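Local structure of lectin 2 (Agrocybe aegerita, 4TQJ) at residues A[54-58]-A[59-63]; A[78-81]-A[82-85]; A[223-227]-A[228-232]. The protein binds glycans that end in a non-reducing N-acetylglucosamine, which it recognises specifically, probably at pockets of its beta-propeller fold. The protein carries 1 engineered substitution. All blocks are in the same frame, centred on the assembly; numbering follows the deposited sequence.

How the contacts relate
Following the chain from the N terminus, contact 1 closes the loop that leaves outer strand 41-44 of one propeller blade and enters strand 60-64, the first strand of the next. Contact 2 lies in that second blade, at the hairpin turn joining strands 73-77 and 82-85. The two touch: His-59 NE2 is 2.9 Å from Asn-79 OD1, a probable hydrogen bond, and the indole of Trp-54 packs on Gly-78. Contact 3 repeats the architecture of contact 1 further along, between strands 210-213 and 230-233, with its centre about 23 Å from that of contact 1. All three run in series, with neither nesting nor crossing.

Contact 1: residues A[54-58]-A[59-63]; sequences WLTTK and HVRLI
The imidazole of His-59 has Lys-58 CB over the centre of one face, a CH-pi contact, and Leu-55 N at its edge, in the ring plane. Trp-54 CB sits 3.5 Å above the Arg-61 guanidinium plane, toward its rim, and Thr-56 CG2 meets NH2 at its edge; indole and guanidinium are only moderately tilted. This loop of the beta-propeller leads from one blade into innermost strand 60-64 of the next.

The Leu-55 N-H donates to His-59 ND1 at 2.8 Å, 165° at the hydrogen, while His-59 N returns a bond to Leu-55 O at 2.8 Å. That carbonyl also takes Lys-58 N, so the turn is gripped twice at one oxygen. With Asn-79 OD1 at NE2, the imidazole is bonded at both nitrogens, which fixes its rotation.

The bend of Arg-61 at chi3 (-76°) brings the guanidinium back over the loop, where NH1 hydrogen-bonds to Phe-47 O. Trp-54 CE3 touches His-59 CB at 3.5 Å, the two rings inclined at 62°, and its NE1 hydrogen-bonds to Asn-46 OD1. One water accepts from Arg-61 NH2 and may donate to Trp-54 O; another donates to Thr-56 O at 2.7 Å and to His-59 O at 3.0 Å.

Contact 2: residues A[78-81]-A[82-85]; sequences GNAG and VYVS
The ring of Tyr-83 lies back alongside the turn 78-81, meeting Gly-78, Ala-80 and Gly-81 in one sweep. The setting is a beta-hairpin in a four-stranded propeller blade: strand 73-77 ends, residues 78-81 reverse the chain, and strand 82-85 runs back antiparallel as the third strand of the sheet.

Van der Waals contacts make up the side-chain part. Gly-78 CA comes to the ring edge, near its plane, 4.2 Å from Tyr-83 CE2; having no side chain, Gly-78 lets the aromatic edge lie close to its backbone. Farther along the ring, Ala-80 CB touches Tyr-83 OH at 3.8 Å. Tyr-83 CG is anti to its own carbonyl carbon (chi1 -57°), which sets it beside the backbone N, on the side where the turn lies. From strand 98-101, Met-99 also packs on this tyrosine. Val-82 touches Val-75 and Phe-77 of strand 73-77 and Val-100 of strand 98-101.

Within the turn the polar contacts are made by the backbone. Asn-79 and Ala-80 have angles close to those of a type I turn, but the usual closing bond is missing: Gly-78 O and Gly-81 N stand 4.3 Å apart, and that buried N-H has no partner in the model. Gly-81 itself has a phi of 157°, a region suited to glycine. From the turn itself, Gly-78 and Asn-79 make backbone bonds to Tyr-106 and Asp-107, tying the hairpin to the loop after strand 98-101.

Gly-81 O does double duty. It accepts from Gly-78 N at 2.8 Å, which closes the turn, and it lies obliquely against the aromatic ring, 3.5 Å from Tyr-83 CE2.

Contact 3: residues A[223-227]-A[228-232]; sequences WKIGD and HPRFV
Lys-224 N donates to His-228 ND1 at 3.0 Å, nearly straight (173° at the hydrogen) and in the imidazole plane. His-228 N answers with a bond to Lys-224 O at 3.0 Å, lying in the carbonyl plane, so one residue of the turn is held at both its N-H and its C=O. Asp-227 CB covers the centre of one imidazole face in a CH-pi contact. Trp-223 packs beside these bonds: its CE3 is 3.6 Å from both His-228 CB and Arg-230 CD, and the two aromatic planes are inclined at 72°.

Over the guanidinium of Arg-230, Trp-223 CB stands above the centre of one face. Bends at chi2 (142°, off a staggered value) and chi3 fold the arginine back on its own chain, where NE donates to His-228 O at 2.9 Å; NH2 adds a weak bond to the same oxygen. Ile-225 CD1 approaches NH2 at 3.9 Å, its side chain running across the arginine's.

In the beta-propeller this is the passage from outer strand 210-213 of one blade to innermost strand 230-233 of the next, within a range of FG-GAP-like repeat sequence. A water, in the guanidinium plane, accepts from Arg-230 NH2 at 2.9 Å and lies within hydrogen-bonding distance of Trp-223 O.

Farther out, Phe-216 O takes Arg-230 NH1, and Asn-215 OD1 takes Trp-223 NE1. Leu-173, of the preceding blade, packs against both Ile-225 and Arg-230, while Pro-229 bonds through its backbone to Cys-246 of strand 242-246.

Contact 1: residues A[54-58]-A[59-63]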
# COMPACT_ATOMS: atom_id res chain seq x y z
N TRP A 54 29.43 -1.47 -0.80
CA TRP A 54 28.71 -2.73 -0.97
C TRP A 54 28.99 -3.37 -2.31
O TRP A 54 29.03 -2.69 -3.35
CB TRP A 54 27.20 -2.52 -0.77
CG TRP A 54 26.84 -2.20 0.66
CD1 TRP A 54 27.02 -1.01 1.31
CD2 TRP A 54 26.25 -3.10 1.62
NE1 TRP A 54 26.57 -1.11 2.61
CE2 TRP A 54 26.10 -2.38 2.82
CE3 TRP A 54 25.84 -4.44 1.57
CZ2 TRP A 54 25.56 -2.95 3.97
CZ3 TRP A 54 25.30 -5.00 2.70
CH2 TRP A 54 25.16 -4.26 3.89
N LEU A 55 29.19 -4.68 -2.30
CA LEU A 55 29.57 -5.41 -3.50
C LEU A 55 28.69 -6.64 -3.73
O LEU A 55 28.35 -7.37 -2.79
CB LEU A 55 31.03 -5.86 -3.38
CG LEU A 55 32.03 -4.70 -3.29
CD1 LEU A 55 33.41 -5.17 -2.84
CD2 LEU A 55 32.10 -4.00 -4.63
N THR A 56 28.33 -6.87 -4.99
CA THR A 56 27.55 -8.05 -5.33
C THR A 56 28.37 -9.32 -5.09
O THR A 56 27.80 -10.40 -4.91
CB THR A 56 27.06 -8.03 -6.78
OG1 THR A 56 28.19 -8.02 -7.67
CG2 THR A 56 26.19 -6.79 -7.04
N THR A 57 29.69 -9.19 -5.07
CA THR A 57 30.55 -10.37 -4.92
C THR A 57 30.71 -10.78 -3.46
O THR A 57 31.14 -11.89 -3.18
CB THR A 57 31.94 -10.17 -5.52
OG1 THR A 57 32.57 -9.04 -4.91
CG2 THR A 57 31.86 -9.94 -7.02
N LYS A 58 30.38 -9.88 -2.53
CA LYS A 58 30.62 -10.15 -1.12
C LYS A 58 29.39 -10.00 -0.22
O LYS A 58 29.37 -10.52 0.89
CB LYS A 58 31.71 -9.22 -0.57
CG LYS A 58 33.08 -9.43 -1.21
CD LYS A 58 34.12 -8.45 -0.63
CE LYS A 58 34.20 -8.53 0.89
NZ LYS A 58 35.44 -7.90 1.44
N HIS A 59 28.37 -9.29 -0.70
CA HIS A 59 27.25 -8.94 0.14
C HIS A 59 25.91 -9.33 -0.46
O HIS A 59 25.80 -9.56 -1.66
CB HIS A 59 27.27 -7.44 0.46
CG HIS A 59 28.61 -6.94 0.88
ND1 HIS A 59 29.34 -6.04 0.14
CD2 HIS A 59 29.37 -7.24 1.97
CE1 HIS A 59 30.49 -5.80 0.74
NE2 HIS A 59 30.53 -6.51 1.86
N VAL A 60 24.91 -9.39 0.41
CA VAL A 60 23.55 -9.75 0.04
C VAL A 60 22.63 -8.60 0.42
O VAL A 60 22.67 -8.10 1.56
CB VAL A 60 23.13 -11.06 0.78
CG1 VAL A 60 21.66 -11.38 0.56
CG2 VAL A 60 23.99 -12.21 0.31
N ARG A 61 21.80 -8.16 -0.52
CA ARG A 61 20.90 -7.03 -0.27
C ARG A 61 19.44 -7.35 -0.62
O ARG A 61 19.13 -7.67 -1.77
CB ARG A 61 21.40 -5.79 -1.02
CG ARG A 61 22.62 -5.14 -0.37
CD ARG A 61 23.31 -4.16 -1.30
NE ARG A 61 24.09 -4.85 -2.34
CZ ARG A 61 24.75 -4.22 -3.31
NH1 ARG A 61 24.74 -2.90 -3.36
NH2 ARG A 61 25.43 -4.93 -4.21
N LEU A 62 18.56 -7.24 0.38
CA LEU A 62 17.18 -7.71 0.25
C LEU A 62 16.17 -6.73 0.85
O LEU A 62 16.55 -5.68 1.36
CB LEU A 62 17.03 -9.08 0.91
CG LEU A 62 17.94 -10.22 0.40
CD1 LEU A 62 17.89 -11.41 1.34
CD2 LEU A 62 17.57 -10.64 -1.03
N ILE A 63 14.89 -7.08 0.76
CA ILE A 63 13.81 -6.35 1.41
C ILE A 63 12.97 -7.34 2.19
O ILE A 63 12.58 -8.38 1.66
CB ILE A 63 12.86 -5.69 0.39
CG1 ILE A 63 13.61 -4.68 -0.47
CG2 ILE A 63 11.70 -4.99 1.11
CD1 ILE A 63 13.57 -3.28 0.11
O HOH W 1 27.29 -3.25 -5.47
O HOH W 2 25.27 -11.04 -4.18

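Contact 2: residues A[78-81]-A[82-85]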
# COMPACT_ATOMS: atom_id res chain seq x y z
N GLY A 78 26.30 -7.36 5.28
CA GLY A 78 27.59 -6.74 5.04
C GLY A 78 28.76 -7.59 5.49
O GLY A 78 28.66 -8.81 5.53
N ASN A 79 29.88 -6.94 5.81
CA ASN A 79 31.08 -7.65 6.26
C ASN A 79 30.97 -8.09 7.71
O ASN A 79 31.24 -9.24 8.05
CB ASN A 79 32.32 -6.78 6.06
CG ASN A 79 32.64 -6.53 4.60
OD1 ASN A 79 32.51 -7.42 3.76
ND2 ASN A 79 33.07 -5.31 4.29
N ALA A 80 30.57 -7.17 8.58
CA ALA A 80 30.59 -7.41 10.02
C ALA A 80 29.26 -7.92 10.55
O ALA A 80 29.14 -8.26 11.73
CB ALA A 80 31.01 -6.14 10.77
N GLY A 81 28.25 -7.96 9.69
CA GLY A 81 26.95 -8.46 10.10
C GLY A 81 25.82 -7.94 9.23
O GLY A 81 26.02 -7.57 8.08
N VAL A 82 24.63 -7.92 9.81
CA VAL A 82 23.43 -7.53 9.10
C VAL A 82 22.98 -6.15 9.52
O VAL A 82 22.89 -5.85 10.72
CB VAL A 82 22.30 -8.55 9.35
CG1 VAL A 82 21.07 -8.18 8.57
CG2 VAL A 82 22.80 -9.96 9.01
N TYR A 83 22.72 -5.29 8.53
CA TYR A 83 22.30 -3.91 8.77
C TYR A 83 20.90 -3.70 8.22
O TYR A 83 20.59 -4.17 7.12
CB TYR A 83 23.26 -2.95 8.07
CG TYR A 83 24.71 -3.09 8.48
CD1 TYR A 83 25.26 -2.24 9.43
CD2 TYR A 83 25.53 -4.05 7.91
CE1 TYR A 83 26.59 -2.35 9.81
CE2 TYR A 83 26.86 -4.17 8.28
CZ TYR A 83 27.38 -3.31 9.23
OH TYR A 83 28.70 -3.42 9.61
N VAL A 84 20.07 -2.98 8.96
CA VAL A 84 18.68 -2.76 8.56
C VAL A 84 18.32 -1.28 8.52
O VAL A 84 18.66 -0.53 9.43
CB VAL A 84 17.70 -3.45 9.54
CG1 VAL A 84 16.25 -3.15 9.16
CG2 VAL A 84 17.94 -4.95 9.59
N SER A 85 17.64 -0.87 7.46
CA SER A 85 17.03 0.45 7.38
C SER A 85 15.51 0.32 7.47
O SER A 85 14.85 -0.10 6.52
CB SER A 85 17.41 1.18 6.09
OG SER A 85 18.69 1.78 6.20

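Contact 3: residues A[223-227]-A[228-232]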
# COMPACT_ATOMS: atom_id res chain seq x y z
N TRP A 223 19.39 -33.22 -14.50
CA TRP A 223 19.02 -31.81 -14.37
C TRP A 223 20.23 -30.92 -14.03
O TRP A 223 20.80 -31.06 -12.96
CB TRP A 223 17.93 -31.67 -13.29
CG TRP A 223 16.65 -32.32 -13.72
CD1 TRP A 223 16.34 -33.66 -13.70
CD2 TRP A 223 15.51 -31.66 -14.30
NE1 TRP A 223 15.08 -33.86 -14.22
CE2 TRP A 223 14.55 -32.65 -14.60
CE3 TRP A 223 15.21 -30.32 -14.59
CZ2 TRP A 223 13.31 -32.34 -15.16
CZ3 TRP A 223 13.98 -30.02 -15.16
CH2 TRP A 223 13.05 -31.03 -15.44
N LYS A 224 20.60 -30.00 -14.92
CA LYS A 224 21.77 -29.15 -14.66
C LYS A 224 21.42 -27.71 -14.28
O LYS A 224 20.48 -27.11 -14.83
CB LYS A 224 22.73 -29.16 -15.84
CG LYS A 224 23.20 -30.53 -16.30
CD LYS A 224 24.14 -30.33 -17.48
CE LYS A 224 24.35 -31.60 -18.28
NZ LYS A 224 25.13 -31.31 -19.53
N ILE A 225 22.21 -27.15 -13.37
CA ILE A 225 21.99 -25.78 -12.89
C ILE A 225 21.82 -24.74 -14.02
O ILE A 225 20.91 -23.90 -13.98
CB ILE A 225 23.09 -25.35 -11.88
CG1 ILE A 225 22.94 -26.14 -10.59
CG2 ILE A 225 22.98 -23.85 -11.58
CD1 ILE A 225 21.59 -25.89 -9.89
N GLY A 226 22.64 -24.75 -15.04
CA GLY A 226 22.38 -23.70 -16.02
C GLY A 226 21.06 -23.92 -16.75
O GLY A 226 20.07 -23.15 -16.70
N ASP A 227 21.04 -25.07 -17.37
CA ASP A 227 20.29 -25.35 -18.55
C ASP A 227 18.86 -25.77 -18.28
O ASP A 227 18.01 -25.68 -19.17
CB ASP A 227 21.06 -26.48 -19.24
CG ASP A 227 22.56 -26.21 -19.26
OD1 ASP A 227 23.36 -27.14 -19.03
OD2 ASP A 227 22.95 -25.06 -19.51
N HIS A 228 18.60 -26.20 -17.05
CA HIS A 228 17.31 -26.78 -16.67
C HIS A 228 16.78 -26.18 -15.39
O HIS A 228 16.91 -26.78 -14.31
CB HIS A 228 17.43 -28.29 -16.50
CG HIS A 228 18.06 -28.98 -17.67
ND1 HIS A 228 19.27 -29.64 -17.58
CD2 HIS A 228 17.67 -29.09 -18.96
CE1 HIS A 228 19.59 -30.14 -18.76
NE2 HIS A 228 18.64 -29.81 -19.62
N PRO A 229 16.19 -24.98 -15.49
CA PRO A 229 15.62 -24.29 -14.33
C PRO A 229 14.54 -25.11 -13.62
O PRO A 229 13.75 -25.77 -14.29
CB PRO A 229 15.02 -23.01 -14.94
CG PRO A 229 14.93 -23.27 -16.41
CD PRO A 229 16.06 -24.19 -16.73
N ARG A 230 14.53 -25.07 -12.29
CA ARG A 230 13.50 -25.74 -11.50
C ARG A 230 12.86 -24.77 -10.53
O ARG A 230 13.52 -23.88 -9.99
CB ARG A 230 14.08 -26.93 -10.75
CG ARG A 230 14.25 -28.18 -11.62
CD ARG A 230 15.53 -28.93 -11.25
NE ARG A 230 16.71 -28.26 -11.80
CZ ARG A 230 17.96 -28.48 -11.39
NH1 ARG A 230 18.21 -29.35 -10.41
NH2 ARG A 230 18.96 -27.81 -11.95
N PHE A 231 11.57 -24.99 -10.28
CA PHE A 231 10.78 -24.08 -9.47
C PHE A 231 9.89 -24.82 -8.49
O PHE A 231 9.49 -25.96 -8.73
CB PHE A 231 9.87 -23.24 -10.37
CG PHE A 231 10.56 -22.62 -11.54
CD1 PHE A 231 11.10 -21.35 -11.45
CD2 PHE A 231 10.67 -23.31 -12.73
CE1 PHE A 231 11.73 -20.76 -12.54
CE2 PHE A 231 11.31 -22.74 -13.83
CZ PHE A 231 11.84 -21.46 -13.74
N VAL A 232 9.54 -24.14 -7.40
CA VAL A 232 8.47 -24.63 -6.53
C VAL A 232 7.34 -23.63 -6.55
O VAL A 232 7.56 -22.43 -6.47
CB VAL A 232 8.97 -24.90 -5.10
CG1 VAL A 232 9.88 -26.11 -5.09
CG2 VAL A 232 9.70 -23.68 -4.57
O HOH W 3 21.39 -29.19 -11.08